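Local coordinates for amidohydrolase (Staphylococcus aureus, PDB 3NUR), which probably hydrolyses a non-peptide carbon-nitrogen (amide) bond, as a TIM-barrel enzyme of the amidohydrolase family with a calcium ion bound, at residues 30-35 with 68-73; 110-115 with 144-149; 133-138 with 157-162; 231-236 with 280-285; 307-312 with 344-349. All coordinates share one frame; numbering follows the deposited sequence. Where two conformers were deposited one is given.

How the contacts relate
The five contacts are spread round a TIM barrel whose calcium ion is bound by E28, H30, H192 and D316. Contact 1 supplies H30 to that site. Contact 3 comes near it through L160, whose side chain lies about 6 Å from the calcium, whereas in contact 5 the side chain of L312 is about 13 Å away. Contacts 2 and 3 have centres about 8 Å apart and alternate along the chain; they meet where N115 ND2 lies 2.9 Å from T134 O. Contact 1 packs on contact 2 through Y31 and I33 against A114. Contacts 4 and 5, centres about 17 Å apart, touch through R310; contacts 1 and 4 have centres about 32 Å apart.

Contact 1. Residues 30-35 with 68-73; sequences HYVIED and NADELS. With CA (calcium ion), chain B.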
# COMPACT_ATOMS: atom_id res chain seq x y z
N HIS A 30 6.78 7.58 -0.23
CA HIS A 30 6.80 7.77 -1.67
C HIS A 30 7.93 8.54 -2.28
O HIS A 30 8.49 9.44 -1.66
CB HIS A 30 5.46 8.40 -2.11
CG HIS A 30 4.26 7.62 -1.67
ND1 HIS A 30 3.97 6.37 -2.20
CD2 HIS A 30 3.29 7.95 -0.78
CE1 HIS A 30 2.85 5.97 -1.61
NE2 HIS A 30 2.40 6.88 -0.74
N TYR A 31 8.18 8.24 -3.55
CA TYR A 31 9.14 8.97 -4.35
C TYR A 31 8.57 9.14 -5.76
O TYR A 31 7.72 8.36 -6.17
CB TYR A 31 10.51 8.22 -4.42
CG TYR A 31 10.50 7.04 -5.37
CD1 TYR A 31 9.98 5.81 -4.97
CD2 TYR A 31 10.92 7.18 -6.69
CE1 TYR A 31 9.93 4.74 -5.85
CE2 TYR A 31 10.86 6.11 -7.58
CZ TYR A 31 10.35 4.90 -7.16
OH TYR A 31 10.26 3.83 -8.01
N VAL A 32 9.08 10.13 -6.51
CA VAL A 32 8.76 10.28 -7.93
C VAL A 32 10.08 10.61 -8.60
O VAL A 32 11.04 11.01 -7.91
CB VAL A 32 7.64 11.30 -8.29
CG1 VAL A 32 6.33 10.98 -7.57
CG2 VAL A 32 8.07 12.75 -8.02
N ILE A 33 10.13 10.43 -9.94
CA ILE A 33 11.31 10.78 -10.73
C ILE A 33 10.87 11.86 -11.72
O ILE A 33 9.95 11.65 -12.52
CB ILE A 33 11.96 9.54 -11.41
CG1 ILE A 33 12.54 8.60 -10.34
CG2 ILE A 33 13.05 9.97 -12.41
CD1 ILE A 33 12.52 7.18 -10.70
N GLU A 34 11.50 13.05 -11.62
CA GLU A 34 11.16 14.22 -12.44
C GLU A 34 11.00 13.91 -13.94
O GLU A 34 9.98 14.27 -14.52
CB GLU A 34 12.16 15.36 -12.22
CG GLU A 34 11.69 16.70 -12.75
CD GLU A 34 12.73 17.79 -12.60
OE1 GLU A 34 12.82 18.38 -11.50
OE2 GLU A 34 13.47 18.04 -13.58
N ASP A 35 11.99 13.21 -14.53
CA ASP A 35 11.97 12.84 -15.95
C ASP A 35 10.80 11.92 -16.31
O ASP A 35 10.25 12.05 -17.41
CB ASP A 35 13.31 12.25 -16.38
CG ASP A 35 14.45 13.27 -16.53
OD1 ASP A 35 14.19 14.49 -16.34
OD2 ASP A 35 15.59 12.85 -16.83
N ASN A 68 7.26 19.13 -4.04
CA ASN A 68 8.50 18.77 -4.72
C ASN A 68 9.35 17.76 -3.93
O ASN A 68 10.22 17.13 -4.52
CB ASN A 68 9.33 20.03 -5.06
CG ASN A 68 9.61 20.95 -3.88
OD1 ASN A 68 10.09 20.53 -2.81
ND2 ASN A 68 9.37 22.24 -4.06
N ALA A 69 9.12 17.64 -2.60
CA ALA A 69 9.88 16.74 -1.72
C ALA A 69 9.74 15.25 -2.06
O ALA A 69 10.50 14.43 -1.54
CB ALA A 69 9.54 17.00 -0.26
N ASP A 70 8.78 14.90 -2.95
CA ASP A 70 8.64 13.50 -3.39
C ASP A 70 9.73 13.14 -4.41
O ASP A 70 10.04 11.97 -4.55
CB ASP A 70 7.22 13.19 -3.87
CG ASP A 70 6.62 14.12 -4.92
OD1 ASP A 70 7.23 15.20 -5.18
OD2 ASP A 70 5.53 13.81 -5.43
N GLU A 71 10.36 14.15 -5.06
CA GLU A 71 11.42 13.86 -6.05
C GLU A 71 12.56 13.11 -5.38
O GLU A 71 13.05 13.54 -4.33
CB GLU A 71 11.92 15.14 -6.73
CG GLU A 71 11.01 15.64 -7.83
CD GLU A 71 11.09 17.14 -8.06
OE1 GLU A 71 12.05 17.59 -8.72
OE2 GLU A 71 10.20 17.86 -7.56
N LEU A 72 12.96 11.98 -5.97
CA LEU A 72 14.00 11.12 -5.43
C LEU A 72 15.33 11.86 -5.12
O LEU A 72 16.04 11.46 -4.20
CB LEU A 72 14.21 9.88 -6.31
CG LEU A 72 14.93 8.69 -5.67
CD1 LEU A 72 14.19 8.15 -4.43
CD2 LEU A 72 15.17 7.59 -6.67
N SER A 73 15.58 12.97 -5.82
CA SER A 73 16.77 13.82 -5.60
C SER A 73 16.74 14.60 -4.26
O SER A 73 17.77 15.10 -3.81
CB SER A 73 16.94 14.79 -6.77
OG SER A 73 15.86 15.71 -6.80
CA CA B . 0.26 7.28 0.11
O HOH W 1 -1.64 8.09 0.80
O HOH W 2 -0.05 8.80 -1.53
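V32 and E71 are joined by a single backbone bridge, in which V32 N donates to D70 O at 2.9 Å and L72 N donates to V32 O. The two bonds differ in approach: the N-H of V32 reaches D70 O from above the carbonyl plane, while L72 N stands nearly in line with the C=O of V32. Two CA-H...O contacts, Y31 CA to D70 O and E71 CA to V32 O, flank them. Among the side chains, V32 turns both methyls to the D70 carboxylate, CG1 lying 3.6 Å from D70 OD2 and CG2 3.7 Å from D70 CG. D70 OD2 is hydrogen-bonded to Y319. Y31 and L72 run alongside each other, pointing the same way, with L72 CD1 3.7 Å from Y31 CB. At the solvent side E34 OE1 and E71 OE1 come within 3.0 Å, carboxylate planes 56° apart; two like charges this close may favour a proton on one of them. H30 leads away from the 68-73 loop, and its NE2 binds the calcium ion at 2.3 Å, beside two waters, E28, H192 and D316. Thus the loop before helix 75-84 is fastened to the end of strand 24-31, with Y31 directed onto A114 and L118 of helix 104-124, L72 onto Y121 of the same helix, and V32 onto Y94 of strand 87-94.

Contact 2. Residues 110-115 with 144-149; sequences LCQKAN and AREFER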
# COMPACT_ATOMS: atom_id res chain seq x y z
N LEU A 110 8.54 2.75 -18.67
CA LEU A 110 8.58 3.73 -17.58
C LEU A 110 8.63 3.08 -16.21
O LEU A 110 9.33 3.60 -15.34
CB LEU A 110 7.49 4.81 -17.70
CG LEU A 110 7.60 5.75 -18.94
CD1 LEU A 110 6.45 6.69 -18.99
CD2 LEU A 110 8.90 6.56 -18.94
N CYS A 111 7.94 1.91 -16.01
CA CYS A 111 8.03 1.20 -14.72
C CYS A 111 9.45 0.65 -14.54
O CYS A 111 10.02 0.75 -13.44
CB CYS A 111 6.99 0.09 -14.64
SG CYS A 111 5.29 0.68 -14.39
N GLN A 112 10.04 0.08 -15.62
CA GLN A 112 11.41 -0.45 -15.59
C GLN A 112 12.42 0.64 -15.19
O GLN A 112 13.30 0.41 -14.37
CB GLN A 112 11.82 -1.04 -16.94
CG GLN A 112 11.21 -2.40 -17.18
CD GLN A 112 11.40 -2.89 -18.60
OE1 GLN A 112 11.15 -4.05 -18.91
NE2 GLN A 112 11.80 -2.00 -19.50
N LYS A 113 12.24 1.83 -15.74
CA LYS A 113 13.10 2.96 -15.46
C LYS A 113 12.97 3.41 -14.00
O LYS A 113 13.98 3.68 -13.35
CB LYS A 113 12.67 4.11 -16.34
CG LYS A 113 13.72 5.20 -16.46
CD LYS A 113 14.25 5.21 -17.86
CE LYS A 113 13.16 5.05 -18.90
NZ LYS A 113 13.73 4.88 -20.25
N ALA A 114 11.70 3.46 -13.51
CA ALA A 114 11.49 3.89 -12.14
C ALA A 114 12.19 2.90 -11.21
O ALA A 114 12.95 3.32 -10.33
CB ALA A 114 10.00 3.99 -11.83
N ASN A 115 11.96 1.58 -11.42
CA ASN A 115 12.56 0.53 -10.57
C ASN A 115 14.10 0.55 -10.61
O ASN A 115 14.74 0.43 -9.56
CB ASN A 115 12.02 -0.84 -10.95
CG ASN A 115 10.54 -0.96 -10.67
OD1 ASN A 115 10.04 -0.46 -9.65
ND2 ASN A 115 9.83 -1.68 -11.53
N ALA A 144 4.17 -9.28 -14.16
CA ALA A 144 4.68 -10.43 -13.39
C ALA A 144 6.19 -10.64 -13.64
O ALA A 144 6.92 -10.96 -12.70
CB ALA A 144 3.89 -11.69 -13.72
N ARG A 145 6.67 -10.44 -14.88
CA ARG A 145 8.10 -10.57 -15.20
C ARG A 145 8.90 -9.42 -14.56
O ARG A 145 9.99 -9.65 -14.04
CB ARG A 145 8.32 -10.59 -16.74
CG ARG A 145 7.78 -11.85 -17.42
CD ARG A 145 8.33 -12.05 -18.84
NE ARG A 145 8.11 -10.89 -19.69
CZ ARG A 145 7.02 -10.68 -20.43
NH1 ARG A 145 6.04 -11.58 -20.45
NH2 ARG A 145 6.90 -9.58 -21.16
N GLU A 146 8.35 -8.20 -14.56
CA GLU A 146 9.01 -7.05 -13.91
C GLU A 146 9.04 -7.23 -12.39
O GLU A 146 9.99 -6.82 -11.74
CB GLU A 146 8.33 -5.72 -14.29
CG GLU A 146 9.01 -4.47 -13.72
CD GLU A 146 10.46 -4.22 -14.09
OE1 GLU A 146 11.03 -4.99 -14.90
OE2 GLU A 146 11.02 -3.21 -13.61
N PHE A 147 8.00 -7.85 -11.84
CA PHE A 147 7.91 -8.16 -10.41
C PHE A 147 9.08 -9.09 -10.03
O PHE A 147 9.79 -8.82 -9.05
CB PHE A 147 6.57 -8.85 -10.09
CG PHE A 147 6.04 -8.78 -8.67
CD1 PHE A 147 6.84 -8.31 -7.63
CD2 PHE A 147 4.73 -9.16 -8.38
CE1 PHE A 147 6.35 -8.25 -6.31
CE2 PHE A 147 4.24 -9.07 -7.07
CZ PHE A 147 5.05 -8.63 -6.04
N GLU A 148 9.26 -10.17 -10.80
CA GLU A 148 10.31 -11.16 -10.60
C GLU A 148 11.68 -10.48 -10.70
O GLU A 148 12.56 -10.77 -9.88
CB GLU A 148 10.17 -12.33 -11.61
CG GLU A 148 11.17 -13.47 -11.39
CD GLU A 148 12.52 -13.35 -12.07
OE1 GLU A 148 12.59 -12.82 -13.21
OE2 GLU A 148 13.52 -13.81 -11.48
N ARG A 149 11.85 -9.58 -11.71
CA ARG A 149 13.11 -8.85 -11.92
C ARG A 149 13.42 -7.97 -10.70
O ARG A 149 14.55 -7.99 -10.22
CB ARG A 149 13.06 -8.00 -13.20
CG ARG A 149 14.39 -7.35 -13.54
CD ARG A 149 14.31 -6.48 -14.76
NE ARG A 149 13.70 -5.18 -14.50
CZ ARG A 149 14.38 -4.08 -14.19
NH1 ARG A 149 13.75 -2.93 -14.01
NH2 ARG A 149 15.70 -4.13 -14.03
O HOH W 3 10.67 -6.47 -17.13
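N115 and E146 approach from opposite directions, amide and carboxylate nearly coplanar, between two nearly parallel helix segments whose axes are 11.2 Å apart at an angle of 11°. The tight part is the E146 carboxylate. N115 ND2 donates to the anti lone pair of E146 OE2 at 2.8 Å, almost straight (165°), and OE2 lies only 3.4 Å from Q112 CA. R149, one turn on, grips the same carboxylate side-on: NE bonds OE1 at 2.7 Å and NH1 takes the syn lone pair of OE2. Two donors on OE2 and a two-nitrogen grip hold the buried group in place and probably stabilise its negative charge. The looser side is at Q112, whose CG rests 3.5 Å from E146 OE1 while a water bridges Q112 OE1 and E146 OE1. R149 also forms a salt bridge to D116. The pair joins helices 104-124 and 140-152 on the outside of the barrel; N115 reaches inward to T134 O, and F147 packs on helix 176-185.

Contact 3. Residues 133-138 with 157-162; sequences ATLPIN and KGALIM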
# COMPACT_ATOMS: atom_id res chain seq x y z
N ALA A 133 8.32 -2.66 -5.70
CA ALA A 133 8.20 -2.58 -7.17
C ALA A 133 7.03 -1.73 -7.64
O ALA A 133 5.97 -1.70 -7.00
CB ALA A 133 8.03 -3.98 -7.73
N THR A 134 7.23 -1.04 -8.78
CA THR A 134 6.21 -0.28 -9.51
C THR A 134 5.96 -1.14 -10.76
O THR A 134 6.91 -1.47 -11.48
CB THR A 134 6.64 1.16 -9.79
OG1 THR A 134 6.91 1.80 -8.54
CG2 THR A 134 5.57 1.96 -10.54
N LEU A 135 4.71 -1.58 -10.94
CA LEU A 135 4.38 -2.54 -11.99
C LEU A 135 3.45 -2.05 -13.07
O LEU A 135 2.46 -1.41 -12.74
CB LEU A 135 3.76 -3.81 -11.37
CG LEU A 135 4.56 -4.49 -10.24
CD1 LEU A 135 3.76 -5.59 -9.62
CD2 LEU A 135 5.91 -4.99 -10.74
N PRO A 136 3.67 -2.45 -14.34
CA PRO A 136 2.72 -2.05 -15.40
C PRO A 136 1.49 -2.97 -15.38
O PRO A 136 1.35 -3.86 -16.21
CB PRO A 136 3.57 -2.20 -16.67
CG PRO A 136 4.52 -3.34 -16.36
CD PRO A 136 4.80 -3.25 -14.88
N ILE A 137 0.60 -2.77 -14.40
CA ILE A 137 -0.59 -3.64 -14.18
C ILE A 137 -1.48 -3.87 -15.41
O ILE A 137 -2.11 -4.93 -15.52
CB ILE A 137 -1.40 -3.25 -12.93
CG1 ILE A 137 -2.03 -1.84 -13.08
CG2 ILE A 137 -0.51 -3.40 -11.64
CD1 ILE A 137 -2.99 -1.40 -11.97
N ASN A 138 -1.53 -2.88 -16.31
CA ASN A 138 -2.32 -2.96 -17.54
C ASN A 138 -1.74 -3.94 -18.55
O ASN A 138 -2.42 -4.28 -19.52
CB ASN A 138 -2.60 -1.58 -18.11
CG ASN A 138 -3.53 -0.78 -17.23
OD1 ASN A 138 -3.21 0.34 -16.76
ND2 ASN A 138 -4.66 -1.39 -16.90
N LYS A 157 11.46 -5.93 -2.03
CA LYS A 157 10.80 -6.77 -1.05
C LYS A 157 9.27 -6.81 -1.12
O LYS A 157 8.61 -7.26 -0.17
CB LYS A 157 11.27 -6.37 0.37
CG LYS A 157 12.79 -6.55 0.61
CD LYS A 157 13.21 -8.00 0.73
CE LYS A 157 14.66 -8.15 1.15
NZ LYS A 157 14.81 -9.25 2.15
N GLY A 158 8.73 -6.40 -2.26
CA GLY A 158 7.30 -6.44 -2.56
C GLY A 158 6.96 -5.49 -3.68
O GLY A 158 7.84 -5.05 -4.42
N ALA A 159 5.68 -5.17 -3.81
CA ALA A 159 5.23 -4.22 -4.82
C ALA A 159 4.16 -3.36 -4.19
O ALA A 159 3.46 -3.82 -3.28
CB ALA A 159 4.62 -4.97 -6.01
N LEU A 160 4.04 -2.12 -4.66
CA LEU A 160 2.93 -1.27 -4.24
C LEU A 160 2.18 -0.96 -5.53
O LEU A 160 2.81 -0.52 -6.50
CB LEU A 160 3.37 0.01 -3.52
CG LEU A 160 2.21 0.98 -3.09
CD1 LEU A 160 2.53 1.65 -1.76
CD2 LEU A 160 1.95 2.04 -4.18
N ILE A 161 0.85 -1.19 -5.54
CA ILE A 161 -0.02 -0.99 -6.71
C ILE A 161 -1.03 0.09 -6.37
O ILE A 161 -1.73 -0.01 -5.36
CB ILE A 161 -0.77 -2.29 -7.13
CG1 ILE A 161 0.23 -3.39 -7.58
CG2 ILE A 161 -1.85 -1.98 -8.24
CD1 ILE A 161 -0.40 -4.76 -7.86
N MSE A 162 -1.09 1.12 -7.21
CA MSE A 162 -2.03 2.21 -7.01
C MSE A 162 -3.24 2.05 -7.88
O MSE A 162 -3.13 1.86 -9.09
CB MSE A 162 -1.35 3.56 -7.27
CG MSE A 162 -0.71 4.15 -6.03
SE MSE A 162 0.37 5.71 -6.41
CE MSE A 162 -0.52 6.32 -8.14
O HOH W 4 4.99 1.43 -6.58
O HOH W 5 2.61 -0.80 -9.24
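A133 uses both backbone polar atoms on the 157-162 segment: its N donates to G158 O at 2.8 Å, practically straight (178°), and its O accepts from L160 N at 3.1 Å in the carbonyl plane. This single bridge, A133 with A159, is the join between the two parts, and beyond it the chains diverge. Two waters then carry the polar link. One donates to T134 OG1 and L160 O; the other accepts from L135 N at 2.8 Å and donates to L160 O. That buried carbonyl therefore receives two waters, while T134 O is met by N115 ND2. The remaining contact is apolar: A159 CB touches A133 CB, and L135 CD1 lies 3.8 Å from A159 CB. Further on, I137 CG2 lies 3.9 Å from I161 CG2, the two side chains crossing at a slant. Strand 129-131, helix 140-152 and strand 159-162 form a beta-alpha-beta crossover, right-handed as in TIM barrels; 133-138 follows the first strand, helix 140-152 covers A133, L135 and A159, and strand 189-192 flanks 159-162 in parallel.

Contact 4. Residues 231-236 with 280-285; sequences HAIHLV and YYFKNS
V236 wedges against Y281 and F282 where two outer helices of the TIM barrel cross at 105°, their segment axes 11.1 Å apart. Across the contact the interaction is purely apolar, with no hydrogen bond. The V236 branches divide the work: CG1, set anti to the backbone N (chi1 167°), meets the Y281 ring at CD2, 3.6 Å off, while CG2 takes the F282 ring at CZ, 3.8 Å, as well as Y281 CB. Around F282 the packing continues along helix 223-237 with aliphatic carbons. I233, crossing the phenylalanine at about a right angle, puts CG1 4.0 Å from CZ, and A232 CB approaches the ring edge near its plane. Polar bonds lie at the margins: the Y281 hydroxyl is hydrogen-bonded to D242 and to the backbone N of H276, which fixes the far end of the ring that V236 touches. The same apolar cluster extends to F286 of strand 286-288, against which A232, V236 and F282 all pack, so helices 223-237 and 278-284 share a seat on the barrel wall; I258 also touches both A232 and F282. The loosest of the direct contacts is A232 CB to F282 CE1, at 4.5 Å.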
# COMPACT_ATOMS: atom_id res chain seq x y z
N HIS A 231 -11.99 -2.72 -3.53
CA HIS A 231 -11.03 -3.44 -4.35
C HIS A 231 -10.43 -4.60 -3.53
O HIS A 231 -10.43 -5.73 -4.00
CB HIS A 231 -9.92 -2.49 -4.82
CG HIS A 231 -9.07 -3.03 -5.94
ND1 HIS A 231 -8.16 -2.23 -6.58
CD2 HIS A 231 -9.06 -4.26 -6.53
CE1 HIS A 231 -7.60 -2.99 -7.53
NE2 HIS A 231 -8.09 -4.22 -7.51
N ALA A 232 -9.97 -4.33 -2.30
CA ALA A 232 -9.41 -5.39 -1.46
C ALA A 232 -10.46 -6.50 -1.20
O ALA A 232 -10.10 -7.66 -1.25
CB ALA A 232 -8.87 -4.82 -0.15
N ILE A 233 -11.74 -6.13 -0.96
CA ILE A 233 -12.81 -7.12 -0.73
C ILE A 233 -13.01 -7.97 -1.99
O ILE A 233 -13.17 -9.17 -1.86
CB ILE A 233 -14.12 -6.45 -0.22
CG1 ILE A 233 -13.88 -5.82 1.18
CG2 ILE A 233 -15.26 -7.49 -0.15
CD1 ILE A 233 -14.88 -4.66 1.49
N HIS A 234 -12.98 -7.37 -3.19
CA HIS A 234 -13.08 -8.13 -4.45
C HIS A 234 -12.01 -9.24 -4.47
O HIS A 234 -12.30 -10.37 -4.87
CB HIS A 234 -12.83 -7.20 -5.65
CG HIS A 234 -14.08 -6.60 -6.21
ND1 HIS A 234 -14.62 -7.05 -7.40
CD2 HIS A 234 -14.84 -5.57 -5.74
CE1 HIS A 234 -15.68 -6.30 -7.62
NE2 HIS A 234 -15.87 -5.40 -6.64
N LEU A 235 -10.79 -8.91 -4.05
CA LEU A 235 -9.67 -9.85 -4.06
C LEU A 235 -9.94 -11.05 -3.15
O LEU A 235 -9.75 -12.18 -3.56
CB LEU A 235 -8.35 -9.15 -3.68
CG LEU A 235 -7.94 -7.92 -4.54
CD1 LEU A 235 -6.57 -7.39 -4.12
CD2 LEU A 235 -7.91 -8.25 -6.03
N VAL A 236 -10.50 -10.80 -1.98
CA VAL A 236 -10.86 -11.85 -1.03
C VAL A 236 -12.01 -12.70 -1.59
O VAL A 236 -11.89 -13.92 -1.60
CB VAL A 236 -11.20 -11.24 0.36
CG1 VAL A 236 -11.88 -12.26 1.27
CG2 VAL A 236 -9.96 -10.65 1.02
N TYR A 280 -11.72 -13.72 8.37
CA TYR A 280 -10.50 -14.54 8.50
C TYR A 280 -9.38 -14.05 7.58
O TYR A 280 -8.22 -13.97 8.01
CB TYR A 280 -10.80 -16.02 8.23
CG TYR A 280 -9.60 -16.91 8.46
CD1 TYR A 280 -9.33 -17.43 9.72
CD2 TYR A 280 -8.74 -17.24 7.42
CE1 TYR A 280 -8.21 -18.23 9.95
CE2 TYR A 280 -7.61 -18.04 7.64
CZ TYR A 280 -7.36 -18.53 8.91
OH TYR A 280 -6.29 -19.36 9.15
N TYR A 281 -9.71 -13.74 6.32
CA TYR A 281 -8.69 -13.27 5.35
C TYR A 281 -8.06 -11.95 5.76
O TYR A 281 -6.86 -11.78 5.59
CB TYR A 281 -9.26 -13.18 3.95
CG TYR A 281 -9.77 -14.51 3.45
CD1 TYR A 281 -8.90 -15.44 2.89
CD2 TYR A 281 -11.10 -14.87 3.59
CE1 TYR A 281 -9.36 -16.65 2.39
CE2 TYR A 281 -11.58 -16.07 3.10
CZ TYR A 281 -10.71 -16.97 2.52
OH TYR A 281 -11.17 -18.18 2.06
N PHE A 282 -8.84 -11.03 6.33
CA PHE A 282 -8.26 -9.76 6.80
C PHE A 282 -7.40 -9.96 8.03
O PHE A 282 -6.42 -9.24 8.25
CB PHE A 282 -9.36 -8.70 7.03
CG PHE A 282 -9.94 -8.31 5.70
CD1 PHE A 282 -9.25 -7.45 4.84
CD2 PHE A 282 -11.15 -8.84 5.26
CE1 PHE A 282 -9.74 -7.15 3.57
CE2 PHE A 282 -11.67 -8.50 4.01
CZ PHE A 282 -10.95 -7.67 3.17
N LYS A 283 -7.74 -10.96 8.84
CA LYS A 283 -6.96 -11.21 10.04
C LYS A 283 -5.69 -12.00 9.76
O LYS A 283 -4.74 -11.93 10.55
CB LYS A 283 -7.81 -11.96 11.05
CG LYS A 283 -9.00 -11.18 11.59
CD LYS A 283 -9.83 -12.13 12.44
CE LYS A 283 -11.19 -11.57 12.75
NZ LYS A 283 -11.92 -12.45 13.71
N ASN A 284 -5.68 -12.82 8.69
CA ASN A 284 -4.55 -13.72 8.42
C ASN A 284 -3.74 -13.44 7.16
O ASN A 284 -2.60 -13.90 7.07
CB ASN A 284 -5.06 -15.17 8.46
CG ASN A 284 -5.54 -15.53 9.86
OD1 ASN A 284 -6.72 -15.39 10.19
ND2 ASN A 284 -4.62 -15.86 10.74
N SER A 285 -4.30 -12.69 6.21
CA SER A 285 -3.63 -12.42 4.92
C SER A 285 -3.44 -10.93 4.63
O SER A 285 -2.94 -10.58 3.56
CB SER A 285 -4.41 -13.08 3.79
OG SER A 285 -4.52 -14.48 4.00

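Contact 5. Residues 307-312 with 344-349; sequences GIDRIL and YTNGAK
N346 reaches from helix 336-351 into the turn of 307-312, and each part of its side chain has a partner there. Its CB lies 3.7 Å from L312 CD2, the same methyl that rests 3.6 Å from the backbone N of G347. CG is 3.5 Å from D309 O, carried toward the turn by a chi1 of -69°, which sets it anti to the carbonyl carbon. OD1 lies at 3.5 Å from D309 O and at 3.7 Å from D309 CA, so the amide oxygen lies beside the D309 backbone. At the tip, both N-H groups are spent: N346 ND2 bonds I311 O at 2.8 Å and 163°, within the amide plane, and N346 ND2 also bonds I308 O at 2.9 Å on a lone pair of that carbonyl, more bent at 145°. This two-armed grip pins the amide's rotation and ties I308, at the start of the short 3-10 segment 308-310, to I311 just beyond it, a buried side chain thereby serving two main-chain carbonyls. The D309 carboxylate crosses the N346 side chain at about a right angle and forms its salt bridge with K341 of helix 336-351. In the fold, the contact sets helix 336-351 against the segment following helix 296-306: the backbones of R310 and L312 hydrogen-bond to that of I288 in strand 286-288, L312 also packs on F27 of strand 24-31, and I311 turns to F299 and V302 of helix 296-306.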
# COMPACT_ATOMS: atom_id res chain seq x y z
N GLY A 307 -5.80 -7.37 15.39
CA GLY A 307 -4.75 -7.66 16.36
C GLY A 307 -3.44 -6.97 16.05
O GLY A 307 -3.19 -6.54 14.92
N ILE A 308 -2.61 -6.86 17.09
CA ILE A 308 -1.31 -6.21 17.02
C ILE A 308 -0.34 -6.81 15.99
O ILE A 308 0.43 -6.07 15.42
CB ILE A 308 -0.67 -6.13 18.44
CG1 ILE A 308 0.30 -4.96 18.55
CG2 ILE A 308 -0.04 -7.45 18.89
CD1 ILE A 308 -0.47 -3.65 18.99
N ASP A 309 -0.41 -8.14 15.76
CA ASP A 309 0.53 -8.81 14.85
C ASP A 309 0.35 -8.39 13.39
O ASP A 309 1.20 -8.72 12.57
CB ASP A 309 0.38 -10.34 14.97
CG ASP A 309 0.84 -10.94 16.29
OD1 ASP A 309 1.91 -10.54 16.78
OD2 ASP A 309 0.16 -11.88 16.77
N ARG A 310 -0.77 -7.73 13.08
CA ARG A 310 -1.12 -7.37 11.70
C ARG A 310 -0.99 -5.89 11.42
O ARG A 310 -1.36 -5.43 10.33
CB ARG A 310 -2.55 -7.89 11.37
CG ARG A 310 -2.79 -9.39 11.64
CD ARG A 310 -1.77 -10.34 11.01
NE ARG A 310 -1.81 -10.28 9.55
CZ ARG A 310 -1.24 -11.18 8.75
NH1 ARG A 310 -0.58 -12.21 9.26
NH2 ARG A 310 -1.34 -11.05 7.43
N ILE A 311 -0.43 -5.12 12.36
CA ILE A 311 -0.28 -3.68 12.18
C ILE A 311 1.15 -3.30 11.85
O ILE A 311 2.09 -3.68 12.56
CB ILE A 311 -0.84 -2.89 13.40
CG1 ILE A 311 -2.33 -3.25 13.68
CG2 ILE A 311 -0.66 -1.37 13.24
CD1 ILE A 311 -2.83 -2.78 15.06
N LEU A 312 1.32 -2.53 10.77
CA LEU A 312 2.62 -2.01 10.34
C LEU A 312 2.60 -0.50 10.44
O LEU A 312 1.53 0.08 10.46
CB LEU A 312 2.93 -2.43 8.88
CG LEU A 312 2.97 -3.93 8.59
CD1 LEU A 312 3.11 -4.17 7.07
CD2 LEU A 312 4.07 -4.63 9.37
N TYR A 344 8.82 -2.17 14.42
CA TYR A 344 9.80 -2.88 13.60
C TYR A 344 9.61 -4.38 13.39
O TYR A 344 9.90 -4.87 12.29
CB TYR A 344 11.17 -2.65 14.31
CG TYR A 344 12.42 -2.94 13.52
CD1 TYR A 344 13.16 -1.90 12.95
CD2 TYR A 344 12.95 -4.23 13.45
CE1 TYR A 344 14.34 -2.15 12.24
CE2 TYR A 344 14.12 -4.49 12.73
CZ TYR A 344 14.81 -3.45 12.12
OH TYR A 344 15.96 -3.69 11.41
N THR A 345 9.25 -5.13 14.44
CA THR A 345 9.26 -6.60 14.34
C THR A 345 8.26 -7.22 13.39
O THR A 345 8.64 -8.16 12.70
CB THR A 345 9.38 -7.33 15.69
OG1 THR A 345 8.13 -7.36 16.35
CG2 THR A 345 10.50 -6.79 16.59
N ASN A 346 7.00 -6.72 13.35
CA ASN A 346 6.05 -7.30 12.38
C ASN A 346 6.61 -7.13 10.95
O ASN A 346 6.59 -8.08 10.17
CB ASN A 346 4.68 -6.62 12.46
CG ASN A 346 3.89 -6.88 13.71
OD1 ASN A 346 4.10 -7.87 14.43
ND2 ASN A 346 2.92 -6.00 13.96
N GLY A 347 7.12 -5.93 10.65
CA GLY A 347 7.65 -5.57 9.34
C GLY A 347 8.94 -6.28 8.97
O GLY A 347 9.09 -6.73 7.83
N ALA A 348 9.87 -6.43 9.95
CA ALA A 348 11.15 -7.12 9.73
C ALA A 348 10.89 -8.60 9.37
O ALA A 348 11.53 -9.14 8.46
CB ALA A 348 12.01 -7.02 10.98
N LYS A 349 9.88 -9.22 10.02
CA LYS A 349 9.51 -10.62 9.72
C LYS A 349 8.94 -10.72 8.30
O LYS A 349 9.35 -11.58 7.51
CB LYS A 349 8.53 -11.18 10.76
CG LYS A 349 9.22 -11.48 12.08
CD LYS A 349 8.27 -11.97 13.16
CE LYS A 349 8.91 -11.92 14.54
NZ LYS A 349 10.17 -12.71 14.62